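Local coordinates for histidine-containing Phosphotransfer Protein type 1, MtHPt1 (Medicago truncatula, PDB 3US6) that probably relays phosphoryl groups between cytokinin sensor histidine kinases and B-type response regulators in plant hormone signalling, at residues A[47-52]-A[79-84]; A[22-27]-A[89-94]. All blocks are in the same frame, centred on the assembly; numbering follows the deposited sequence.

Contact 1: residues A[47-52]-A[79-84]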
ATOM      1  N   SER A  47      -1.144   0.695  -9.454  1.00 13.50           N
ATOM      2  CA  SER A  47       0.064   0.992 -10.241  0.61 13.62           C
ATOM      3  C   SER A  47       0.547   2.398 -10.069  1.00 15.19           C
ATOM      4  O   SER A  47       1.752   2.639  -9.898  1.00 16.82           O
ATOM      5  CB  SER A  47      -0.152   0.704 -11.711  0.61 17.53           C
ATOM      6  OG  SER A  47      -0.130  -0.680 -11.882  0.61 20.39           O
ATOM      7  N   LEU A  48      -0.384   3.361 -10.065  1.00 14.47           N
ATOM      8  CA  LEU A  48       0.016   4.737  -9.841  1.00 15.75           C
ATOM      9  C   LEU A  48       0.663   4.921  -8.445  1.00 15.32           C
ATOM     10  O   LEU A  48       1.608   5.670  -8.293  1.00 17.73           O
ATOM     11  CB  LEU A  48      -1.196   5.692  -9.948  1.00 16.09           C
ATOM     12  CG  LEU A  48      -1.757   5.917 -11.321  1.00 17.75           C
ATOM     13  CD1 LEU A  48      -3.140   6.549 -11.141  1.00 16.89           C
ATOM     14  CD2 LEU A  48      -0.793   6.831 -12.129  1.00 18.16           C
ATOM     15  N   PHE A  49       0.057   4.300  -7.442  1.00 14.18           N
ATOM     16  CA  PHE A  49       0.572   4.297  -6.077  1.00 13.63           C
ATOM     17  C   PHE A  49       1.989   3.696  -6.065  1.00 14.58           C
ATOM     18  O   PHE A  49       2.872   4.287  -5.405  1.00 16.69           O
ATOM     19  CB  PHE A  49      -0.374   3.511  -5.181  1.00 13.10           C
ATOM     20  CG  PHE A  49       0.132   3.301  -3.777  1.00 14.27           C
ATOM     21  CD1 PHE A  49       0.204   4.386  -2.919  1.00 19.35           C
ATOM     22  CD2 PHE A  49       0.505   2.069  -3.322  1.00 14.66           C
ATOM     23  CE1 PHE A  49       0.666   4.229  -1.617  1.00 19.12           C
ATOM     24  CE2 PHE A  49       0.998   1.929  -2.027  1.00 16.26           C
ATOM     25  CZ  PHE A  49       1.005   3.008  -1.170  1.00 16.33           C
ATOM     26  N   PHE A  50       2.227   2.570  -6.713  1.00 12.84           N
ATOM     27  CA  PHE A  50       3.570   1.977  -6.648  1.00 16.38           C
ATOM     28  C   PHE A  50       4.605   2.935  -7.246  1.00 17.24           C
ATOM     29  O   PHE A  50       5.681   3.188  -6.638  1.00 18.95           O
ATOM     30  CB  PHE A  50       3.627   0.660  -7.388  1.00 14.29           C
ATOM     31  CG  PHE A  50       2.826  -0.425  -6.810  1.00 13.96           C
ATOM     32  CD1 PHE A  50       2.398  -0.397  -5.516  1.00 13.28           C
ATOM     33  CD2 PHE A  50       2.490  -1.516  -7.597  1.00 15.80           C
ATOM     34  CE1 PHE A  50       1.627  -1.425  -4.987  1.00 16.40           C
ATOM     35  CE2 PHE A  50       1.791  -2.607  -7.057  1.00 18.85           C
ATOM     36  CZ  PHE A  50       1.352  -2.550  -5.754  1.00 19.20           C
ATOM     37  N   ASP A  51       4.266   3.516  -8.386  1.00 18.00           N
ATOM     38  CA  ASP A  51       5.220   4.479  -9.011  1.00 20.41           C
ATOM     39  C   ASP A  51       5.544   5.707  -8.108  1.00 20.89           C
ATOM     40  O   ASP A  51       6.762   6.049  -7.899  1.00 26.39           O
ATOM     41  CB  ASP A  51       4.645   4.943 -10.361  1.00 27.61           C
ATOM     42  CG  ASP A  51       4.512   3.804 -11.375  1.00 40.92           C
ATOM     43  OD1 ASP A  51       4.967   2.684 -11.085  1.00 52.38           O
ATOM     44  OD2 ASP A  51       3.969   4.033 -12.474  1.00 41.27           O
ATOM     45  N   ASP A  52       4.524   6.340  -7.508  1.00 20.36           N
ATOM     46  CA  ASP A  52       4.763   7.494  -6.603  1.00 19.50           C
ATOM     47  C   ASP A  52       5.466   7.088  -5.313  1.00 21.83           C
ATOM     48  O   ASP A  52       6.425   7.746  -4.904  1.00 21.51           O
ATOM     49  CB  ASP A  52       3.478   8.221  -6.260  1.00 21.44           C
ATOM     50  CG  ASP A  52       3.755   9.490  -5.391  1.00 24.32           C
ATOM     51  OD1 ASP A  52       4.510  10.368  -5.876  1.00 29.10           O
ATOM     52  OD2 ASP A  52       3.317   9.519  -4.195  1.00 28.14           O
ATOM     53  N   HIS A  79       3.821  12.843   4.908  1.00 16.71           N
ATOM     54  CA  HIS A  79       2.405  13.212   4.928  1.00 16.49           C
ATOM     55  C   HIS A  79       1.743  12.892   3.569  1.00 16.34           C
ATOM     56  O   HIS A  79       0.652  12.355   3.477  1.00 17.20           O
ATOM     57  CB  HIS A  79       2.235  14.679   5.270  1.00 22.14           C
ATOM     58  CG  HIS A  79       0.805  15.096   5.400  1.00 28.95           C
ATOM     59  ND1 HIS A  79       0.231  16.051   4.596  1.00 45.31           N
ATOM     60  CD2 HIS A  79      -0.172  14.662   6.233  1.00 38.84           C
ATOM     61  CE1 HIS A  79      -1.037  16.199   4.934  1.00 42.57           C
ATOM     62  NE2 HIS A  79      -1.299  15.383   5.939  1.00 35.10           N
ATOM     63  N   GLN A  80       2.459  13.192   2.491  1.00 15.93           N
ATOM     64  CA  GLN A  80       1.972  12.880   1.160  1.00 17.91           C
ATOM     65  C   GLN A  80       1.752  11.375   1.003  1.00 17.23           C
ATOM     66  O   GLN A  80       0.730  10.954   0.519  1.00 18.41           O
ATOM     67  CB  GLN A  80       2.921  13.415   0.086  1.00 22.88           C
ATOM     68  CG  GLN A  80       2.492  13.004  -1.302  1.00 33.63           C
ATOM     69  CD  GLN A  80       3.429  13.541  -2.358  1.00 48.32           C
ATOM     70  OE1 GLN A  80       3.818  14.705  -2.313  1.00 49.73           O
ATOM     71  NE2 GLN A  80       3.818  12.685  -3.301  1.00 52.87           N
ATOM     72  N   PHE A  81       2.722  10.579   1.475  1.00 16.26           N
ATOM     73  CA  PHE A  81       2.619   9.103   1.411  1.00 13.37           C
ATOM     74  C   PHE A  81       1.538   8.559   2.308  1.00 15.36           C
ATOM     75  O   PHE A  81       0.899   7.567   1.953  1.00 15.29           O
ATOM     76  CB  PHE A  81       3.980   8.564   1.879  1.00 16.30           C
ATOM     77  CG  PHE A  81       4.251   7.083   1.580  1.00 16.39           C
ATOM     78  CD1 PHE A  81       3.600   6.415   0.574  1.00 23.19           C
ATOM     79  CD2 PHE A  81       5.200   6.428   2.242  1.00 21.64           C
ATOM     80  CE1 PHE A  81       3.910   5.064   0.333  1.00 24.40           C
ATOM     81  CE2 PHE A  81       5.500   5.102   1.951  1.00 24.90           C
ATOM     82  CZ  PHE A  81       4.846   4.455   1.007  1.00 20.37           C
ATOM     83  N   LYS A  82       1.318   9.175   3.455  1.00 14.29           N
ATOM     84  CA  LYS A  82       0.189   8.806   4.280  1.00 15.16           C
ATOM     85  C   LYS A  82      -1.138   8.875   3.498  1.00 16.34           C
ATOM     86  O   LYS A  82      -1.969   7.954   3.559  1.00 17.13           O
ATOM     87  CB  LYS A  82       0.147   9.724   5.502  1.00 18.97           C
ATOM     88  CG  LYS A  82      -0.878   9.318   6.546  1.00 21.41           C
ATOM     89  CD  LYS A  82      -0.924  10.324   7.725  1.00 48.41           C
ATOM     90  CE  LYS A  82      -2.265  10.259   8.455  1.00 56.01           C
ATOM     91  NZ  LYS A  82      -3.377  10.638   7.525  1.00 65.94           N
ATOM     92  N   GLY A  83      -1.338   9.968   2.773  1.00 14.84           N
ATOM     93  CA  GLY A  83      -2.546  10.225   2.056  1.00 16.64           C
ATOM     94  C   GLY A  83      -2.760   9.263   0.913  1.00 15.69           C
ATOM     95  O   GLY A  83      -3.854   8.778   0.654  1.00 14.95           O
ATOM     96  N   SER A  84      -1.689   9.017   0.191  1.00 13.46           N
ATOM     97  CA  SER A  84      -1.791   8.166  -0.983  1.00 14.29           C
ATOM     98  C   SER A  84      -2.011   6.711  -0.539  1.00 14.46           C
ATOM     99  O   SER A  84      -2.862   6.026  -1.101  1.00 14.11           O
ATOM    100  CB  SER A  84      -0.561   8.325  -1.875  1.00 13.96           C
ATOM    101  OG  SER A  84       0.553   7.901  -1.188  1.00 20.57           O
TER
HETATM  102  O   HOH W   1       2.596   7.611  -2.704  1.00 31.44           O
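F49 and S84, with CA atoms 6.8 Å apart, mark the near point between two antiparallel helical segments, 47-52 and 79-84, whose axes approach to 11.1 Å with their directions 165° apart. The interface divides into an aromatic part and a polar part, with S84 touching both. With CG anti to its backbone N (chi1 173°), the F49 side chain leans across from a CB that does not itself aim at the facing helix, and F49 CZ, at the tip of the ring, comes within 3.9 Å of F81 CE1. The F49 and F81 side chains cross at about a right angle. S84 OG lies at the rim of the F49 ring, near its plane, 3.7 Å from F49 CE1. An alanine in place of F49 would probably open a gap beside the F81 ring and leave S84 without the aromatic edge that borders it.

Toward the outside, the CB of D52 is directed toward the facing helix, and the extended side chain of Q80 reaches back to meet it. Q80 NE2 donates a weak hydrogen bond to D52 OD2 over 3.3 Å, with the amide and carboxylate planes only 16° apart. D52 OD2 also accepts a hydrogen bond from a water at a short 2.5 Å, and that water lies 2.6 Å from S84 OG, bridging aspartate and serine. D52 OD1 has a weak, long ion pair with R55.

The contact joins two antiparallel helices of the HPt four-helix bundle, 41-64 and 71-88; the latter carries H79, the predicted phosphohistidine. F81 continues inward, packing on I56 and L57 of helix 41-64, C97 of helix 91-106, and V119 and Y123 of helix 109-142, while F49 also touches S85 and I88.

Contact 2: residues A[22-27]-A[89-94]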
ATOM      1  N   PHE A  22      -3.351  -5.339   6.291  1.00 12.00           N
ATOM      2  CA  PHE A  22      -2.703  -4.845   5.119  1.00 10.06           C
ATOM      3  C   PHE A  22      -3.614  -3.984   4.248  1.00 14.03           C
ATOM      4  O   PHE A  22      -3.151  -3.038   3.612  1.00 14.10           O
ATOM      5  CB  PHE A  22      -2.104  -5.940   4.291  1.00 11.59           C
ATOM      6  CG  PHE A  22      -0.943  -6.597   4.993  1.00 11.68           C
ATOM      7  CD1 PHE A  22       0.288  -5.959   5.063  1.00 12.61           C
ATOM      8  CD2 PHE A  22      -1.085  -7.804   5.636  1.00 11.35           C
ATOM      9  CE1 PHE A  22       1.356  -6.539   5.795  1.00 13.23           C
ATOM     10  CE2 PHE A  22      -0.028  -8.420   6.315  1.00 12.59           C
ATOM     11  CZ  PHE A  22       1.195  -7.730   6.425  1.00 11.43           C
ATOM     12  N   LEU A  23      -4.926  -4.326   4.223  1.00 12.12           N
ATOM     13  CA  LEU A  23      -5.949  -3.583   3.495  1.00 11.56           C
ATOM     14  C   LEU A  23      -7.085  -3.258   4.453  1.00 13.85           C
ATOM     15  O   LEU A  23      -7.362  -4.018   5.394  1.00 15.67           O
ATOM     16  CB  LEU A  23      -6.481  -4.363   2.324  1.00 11.38           C
ATOM     17  CG  LEU A  23      -5.508  -4.733   1.260  1.00 12.64           C
ATOM     18  CD1 LEU A  23      -6.211  -5.657   0.278  1.00 14.62           C
ATOM     19  CD2 LEU A  23      -4.929  -3.538   0.587  1.00 12.65           C
ATOM     20  N   ASP A  24      -7.724  -2.126   4.205  1.00 14.72           N
ATOM     21  CA  ASP A  24      -8.902  -1.699   4.930  1.00 14.78           C
ATOM     22  C   ASP A  24     -10.021  -1.354   3.981  1.00 16.48           C
ATOM     23  O   ASP A  24      -9.959  -1.621   2.771  1.00 16.68           O
ATOM     24  CB  ASP A  24      -8.604  -0.548   5.914  1.00 12.79           C
ATOM     25  CG  ASP A  24      -8.337   0.765   5.234  1.00 21.05           C
ATOM     26  OD1 ASP A  24      -8.629   0.917   4.025  1.00 19.72           O
ATOM     27  OD2 ASP A  24      -7.869   1.704   5.910  1.00 25.68           O
ATOM     28  N   GLY A  25     -11.093  -0.797   4.522  1.00 17.45           N
ATOM     29  CA  GLY A  25     -12.293  -0.558   3.747  1.00 19.56           C
ATOM     30  C   GLY A  25     -12.088   0.381   2.592  1.00 19.10           C
ATOM     31  O   GLY A  25     -12.943   0.417   1.672  1.00 19.98           O
ATOM     32  N   GLN A  26     -11.005   1.140   2.558  1.00 16.53           N
ATOM     33  CA  GLN A  26     -10.840   2.019   1.425  1.00 16.54           C
ATOM     34  C   GLN A  26     -10.468   1.173   0.190  1.00 16.34           C
ATOM     35  O   GLN A  26     -10.774   1.592  -0.974  1.00 18.83           O
ATOM     36  CB  GLN A  26      -9.838   3.094   1.699  1.00 16.33           C
ATOM     37  CG  GLN A  26      -9.466   3.840   0.504  1.00 30.03           C
ATOM     38  CD  GLN A  26     -10.660   4.530  -0.134  1.00 35.99           C
ATOM     39  OE1 GLN A  26     -10.693   4.782  -1.380  1.00 34.42           O
ATOM     40  NE2 GLN A  26     -11.686   4.833   0.718  1.00 29.42           N
ATOM     41  N   PHE A  27      -9.893  -0.020   0.387  1.00 14.46           N
ATOM     42  CA  PHE A  27      -9.630  -0.863  -0.779  1.00 14.02           C
ATOM     43  C   PHE A  27     -10.950  -1.353  -1.341  1.00 15.94           C
ATOM     44  O   PHE A  27     -11.119  -1.428  -2.559  1.00 15.39           O
ATOM     45  CB  PHE A  27      -8.712  -2.004  -0.414  1.00 13.02           C
ATOM     46  CG  PHE A  27      -8.313  -2.828  -1.611  1.00 12.54           C
ATOM     47  CD1 PHE A  27      -7.302  -2.351  -2.440  1.00 13.23           C
ATOM     48  CD2 PHE A  27      -8.903  -4.027  -1.893  1.00 13.85           C
ATOM     49  CE1 PHE A  27      -6.898  -3.062  -3.545  1.00 13.86           C
ATOM     50  CE2 PHE A  27      -8.542  -4.746  -2.992  1.00 15.11           C
ATOM     51  CZ  PHE A  27      -7.533  -4.243  -3.846  1.00 14.13           C
ATOM     52  N   GLY A  89      -6.237   2.057   0.598  1.00 13.56           N
ATOM     53  CA  GLY A  89      -6.534   1.142   1.705  1.00 13.64           C
ATOM     54  C   GLY A  89      -5.350   0.438   2.335  1.00 13.39           C
ATOM     55  O   GLY A  89      -5.576  -0.533   3.034  1.00 12.78           O
ATOM     56  N   ALA A  90      -4.129   0.908   2.111  1.00 12.22           N
ATOM     57  CA  ALA A  90      -2.912   0.280   2.642  1.00  9.82           C
ATOM     58  C   ALA A  90      -2.723   0.751   4.065  1.00 12.29           C
ATOM     59  O   ALA A  90      -1.896   1.635   4.330  1.00 12.46           O
ATOM     60  CB  ALA A  90      -1.732   0.597   1.772  1.00 12.98           C
ATOM     61  N   GLN A  91      -3.548   0.232   4.960  1.00 10.97           N
ATOM     62  CA  GLN A  91      -3.632   0.795   6.321  1.00 13.91           C
ATOM     63  C   GLN A  91      -2.416   0.649   7.150  1.00 12.04           C
ATOM     64  O   GLN A  91      -2.090   1.536   7.950  1.00 12.78           O
ATOM     65  CB  GLN A  91      -4.776   0.203   7.013  1.00 15.81           C
ATOM     66  CG  GLN A  91      -5.130   1.105   8.249  1.00 24.00           C
ATOM     67  CD  GLN A  91      -6.405   0.641   8.909  1.00 33.81           C
ATOM     68  OE1 GLN A  91      -6.502  -0.527   9.320  1.00 32.35           O
ATOM     69  NE2 GLN A  91      -7.426   1.526   8.928  1.00 27.10           N
ATOM     70  N   ARG A  92      -1.717  -0.463   6.996  1.00 12.43           N
ATOM     71  CA  ARG A  92      -0.452  -0.594   7.765  1.00 12.69           C
ATOM     72  C   ARG A  92       0.626   0.408   7.276  1.00  9.59           C
ATOM     73  O   ARG A  92       1.435   0.894   8.047  1.00 12.73           O
ATOM     74  CB  ARG A  92       0.114  -2.016   7.770  1.00 11.75           C
ATOM     75  CG  ARG A  92      -0.625  -2.867   8.720  1.00 11.74           C
ATOM     76  CD  ARG A  92      -0.459  -4.376   8.588  1.00 13.36           C
ATOM     77  NE  ARG A  92       0.898  -4.764   8.734  1.00 12.37           N
ATOM     78  CZ  ARG A  92       1.303  -5.930   9.236  1.00 13.30           C
ATOM     79  NH1 ARG A  92       0.421  -6.855   9.600  1.00 13.15           N
ATOM     80  NH2 ARG A  92       2.587  -6.172   9.279  1.00 15.49           N
ATOM     81  N   VAL A  93       0.667   0.685   5.976  1.00 10.20           N
ATOM     82  CA  VAL A  93       1.564   1.722   5.481  1.00  9.15           C
ATOM     83  C   VAL A  93       1.127   3.079   6.051  1.00 11.43           C
ATOM     84  O   VAL A  93       1.954   3.826   6.588  1.00 13.25           O
ATOM     85  CB  VAL A  93       1.562   1.803   3.923  1.00 10.62           C
ATOM     86  CG1 VAL A  93       2.414   2.989   3.459  1.00  9.62           C
ATOM     87  CG2 VAL A  93       2.075   0.459   3.372  1.00 12.13           C
ATOM     88  N   LYS A  94      -0.163   3.379   5.980  1.00 11.09           N
ATOM     89  CA  LYS A  94      -0.689   4.645   6.559  1.00 11.04           C
ATOM     90  C   LYS A  94      -0.308   4.786   8.020  1.00 12.96           C
ATOM     91  O   LYS A  94       0.166   5.836   8.454  1.00 12.64           O
ATOM     92  CB  LYS A  94      -2.196   4.681   6.386  1.00 14.35           C
ATOM     93  CG  LYS A  94      -2.880   5.914   6.883  1.00 12.88           C
ATOM     94  CD  LYS A  94      -4.316   5.696   7.124  1.00 16.70           C
ATOM     95  CE  LYS A  94      -4.968   6.986   7.601  1.00 24.28           C
ATOM     96  NZ  LYS A  94      -6.393   6.777   8.061  1.00 29.35           N
TER
HETATM   97  O   HOH W   2      -0.814  -1.639   4.365  1.00 10.90           O
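R92 lays its guanidinium flat over one face of the F22 ring in a cation-pi stack, with the group centres 3.9 Å apart and the planes 20° from parallel. F22 CZ sits beneath the middle of the guanidinium, 3.3 Å from R92 CZ. A bend at chi3 (59°) turns the arginine head over the ring, and CD adds a CH-pi contact on the ring face. The stack ties the loop that follows helix 3-19 to the start of helix 91-106 in the HPt four-helix bundle. Polar bonds also fix the rotation of the guanidinium: NE forms a salt bridge with E122 of helix 109-142, and NH1 bonds to the carbonyl of E20. F22 itself packs on E122, L125 and K129.

The backbones meet at G89, which ends helix 71-88 in a Schellman motif with a positive phi of 89°. A CB here would collide with F27 N and crowd D24 OD1, as well as the preceding carbonyl, so both the turn and the packing call for glycine. G89 O accepts from D24 N at 2.9 Å, on a lone pair in the carbonyl plane, and takes a CA-H...O contact from L23 CA at 3.1 Å.

D24 is the N-cap of helix 25-32. D24 OD1 accepts the capping bond from Q26 N at 2.8 Å, the donor standing above the carboxylate plane. D24 OD2 is 3.1 Å from Q91 NE2, but the angle is too poor for a hydrogen bond; amide and carboxylate are nearly perpendicular. On the F22 side, an ordered water donates to F22 O at 2.8 Å and accepts from V93 N at 3.2 Å, bridging the loop to the first turn of helix 91-106.

From the N terminus, the chain leaves helix 3-19, passes through 22-27 and enters helix 25-32. It then runs up helix 41-64, which supplies 47-52, and returns along helix 71-88, where 79-84 closes the loop of contact 1. Five residues later, 89-94 closes the longer loop of contact 2, so contact 1 is nested inside it. Contact 1 pairs two helices of the bundle, while contact 2 fastens the N-terminal part of the chain to the turn between helices 71-88 and 91-106. The contacts, with centres about 12 Å apart, touch where F81 CZ packs 3.8 Å from V93 CG1 and K82 CG lies 4.0 Å from K94 CG.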